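Long-range contact in putative transcriptional regulator (Bacteroides thetaiotaomicron, PDB 3IC7), which probably binds DNA as a GntR-family transcriptional regulator with a winged helix-turn-helix domain, although its regulatory role is unknown: residues A[62-67]-A[77-82]. Residues are numbered along the deposited sequence; the frame is centred on the assembly and turned at random.
Sequences QEVIYN and SGAKML
Leu82, in the first turn of helix 79-88, turns its side chain back onto the connection that leads into strand 65-68. Its CB points toward that connection, and CG takes the crowded position between the backbone N and the carbonyl carbon (chi1 62°). Leu82 CG lies 4.1 Å from Val64 CG2, but the main touch is made one bond further out, where Leu82 CD1 meets the same methyl, Val64 CG2, at 3.4 Å. Leu82 CD1 also lies 4.0 Å from the backbone carbonyl oxygen Gln62 O. The side chains of Val64 and Leu82 cross obliquely. Val64 offers both methyls: with CG1 anti to its backbone N (chi1 -168°), CG2 serves Leu82 while Val64 CG1 lies 4.2 Å from Ala79 CB. No hydrogen bond links the segments, and the small contact rests mainly on these methyl groups. The start of the helix is also held by Glu31, whose carboxylate accepts hydrogen bonds from the backbone N atoms of Gly78, Ala79 and Lys80. Val64 also touches Leu59 of helix 53-60, and Tyr66 pairs through its backbone with Phe74 of strand 72-75. The contact thus seats the start of helix 79-88, which follows the wing hairpin, against the link between helix 53-60 and strand 65-68.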
loop_
_atom_site.group_PDB
_atom_site.type_symbol
_atom_site.label_atom_id
_atom_site.label_comp_id
_atom_site.label_asym_id
_atom_site.label_seq_id
_atom_site.Cartn_x
_atom_site.Cartn_y
_atom_site.Cartn_z
ATOM N N GLN A 62 -5.367 2.465 2.284
ATOM C CA GLN A 62 -6.641 2.499 2.992
ATOM C C GLN A 62 -6.686 3.654 3.988
ATOM O O GLN A 62 -7.707 3.888 4.635
ATOM C CB GLN A 62 -6.890 1.173 3.712
ATOM C CG GLN A 62 -7.555 0.114 2.848
ATOM C CD GLN A 62 -9.022 -0.073 3.180
ATOM O OE1 GLN A 62 -9.855 0.777 2.862
ATOM N NE2 GLN A 62 -9.347 -1.188 3.822
ATOM N N GLU A 63 -5.573 4.370 4.107
ATOM C CA GLU A 63 -5.587 5.721 4.657
ATOM C C GLU A 63 -5.538 5.696 6.181
ATOM O O GLU A 63 -5.646 6.735 6.832
ATOM C CB GLU A 63 -6.827 6.480 4.183
ATOM C CG GLU A 63 -7.053 6.424 2.681
ATOM C CD GLU A 63 -7.963 7.531 2.186
ATOM O OE1 GLU A 63 -8.220 7.591 0.966
ATOM O OE2 GLU A 63 -8.423 8.342 3.019
ATOM N N VAL A 64 -5.377 4.503 6.744
ATOM C CA VAL A 64 -5.152 4.356 8.177
ATOM C C VAL A 64 -3.698 4.643 8.539
ATOM O O VAL A 64 -3.291 4.477 9.689
ATOM C CB VAL A 64 -5.522 2.943 8.664
ATOM C CG1 VAL A 64 -5.554 2.897 10.185
ATOM C CG2 VAL A 64 -6.862 2.516 8.083
ATOM N N ILE A 65 -2.922 5.076 7.551
ATOM C CA ILE A 65 -1.474 5.165 7.698
ATOM C C ILE A 65 -0.834 5.804 6.469
ATOM O O ILE A 65 -1.471 5.937 5.424
ATOM C CB ILE A 65 -0.844 3.780 7.932
ATOM C CG1 ILE A 65 0.590 3.927 8.447
ATOM C CG2 ILE A 65 -0.875 2.958 6.652
ATOM C CD1 ILE A 65 1.520 2.825 7.985
ATOM N N TYR A 66 0.428 6.197 6.603
ATOM C CA TYR A 66 1.171 6.780 5.492
ATOM C C TYR A 66 2.671 6.769 5.765
ATOM O O TYR A 66 3.102 6.666 6.913
ATOM C CB TYR A 66 0.696 8.210 5.222
ATOM C CG TYR A 66 1.122 9.207 6.277
ATOM C CD1 TYR A 66 0.196 9.762 7.150
ATOM C CD2 TYR A 66 2.450 9.593 6.399
ATOM C CE1 TYR A 66 0.581 10.672 8.116
ATOM C CE2 TYR A 66 2.845 10.503 7.361
ATOM C CZ TYR A 66 1.906 11.039 8.216
ATOM O OH TYR A 66 2.294 11.946 9.176
ATOM N N ASN A 67 3.462 6.876 4.702
ATOM C CA ASN A 67 4.914 6.840 4.820
ATOM C C ASN A 67 5.561 8.151 4.387
ATOM O O ASN A 67 5.619 8.462 3.198
ATOM C CB ASN A 67 5.488 5.677 4.009
ATOM C CG ASN A 67 6.888 5.957 3.499
ATOM O OD1 ASN A 67 7.774 6.341 4.263
ATOM N ND2 ASN A 67 7.095 5.766 2.201
ATOM N N SER A 77 -3.500 11.045 11.066
ATOM C CA SER A 77 -4.299 11.886 11.964
ATOM C C SER A 77 -5.796 11.638 11.793
ATOM O O SER A 77 -6.406 12.112 10.824
ATOM C CB SER A 77 -4.004 13.365 11.751
ATOM O OG SER A 77 -4.546 13.804 10.525
ATOM N N GLY A 78 -6.365 10.914 12.766
ATOM C CA GLY A 78 -7.755 10.469 12.784
ATOM C C GLY A 78 -7.897 8.969 12.530
ATOM O O GLY A 78 -8.851 8.533 11.878
ATOM N N ALA A 79 -6.951 8.172 13.034
ATOM C CA ALA A 79 -6.872 6.744 12.684
ATOM C C ALA A 79 -7.801 5.873 13.530
ATOM O O ALA A 79 -8.543 5.048 12.981
ATOM C CB ALA A 79 -5.438 6.244 12.776
ATOM N N LYS A 80 -7.753 6.089 14.860
ATOM C CA LYS A 80 -8.515 5.318 15.880
ATOM C C LYS A 80 -10.003 5.218 15.582
ATOM O O LYS A 80 -10.714 4.517 16.285
ATOM C CB LYS A 80 -8.337 5.894 17.320
ATOM C CG LYS A 80 -7.034 5.499 18.108
ATOM C CD LYS A 80 -6.849 6.297 19.435
ATOM C CE LYS A 80 -5.408 6.212 20.039
ATOM N NZ LYS A 80 -4.309 6.487 19.070
HETATM N N MSE A 81 -10.485 5.914 14.557
HETATM C CA MSE A 81 -11.927 6.052 14.365
HETATM C C MSE A 81 -12.443 5.488 13.066
HETATM O O MSE A 81 -13.577 4.985 12.981
HETATM C CB MSE A 81 -12.323 7.513 14.428
HETATM C CG MSE A 81 -12.950 7.926 15.744
HETATM SE SE MSE A 81 -14.364 9.263 15.475
HETATM C CE MSE A 81 -13.741 10.127 13.830
ATOM N N LEU A 82 -11.621 5.589 12.038
ATOM C CA LEU A 82 -12.014 4.974 10.802
ATOM C C LEU A 82 -12.031 3.469 11.023
ATOM O O LEU A 82 -12.922 2.787 10.548
ATOM C CB LEU A 82 -11.104 5.404 9.647
ATOM C CG LEU A 82 -9.610 5.119 9.597
ATOM C CD1 LEU A 82 -9.252 4.886 8.143
ATOM C CD2 LEU A 82 -8.827 6.272 10.167
#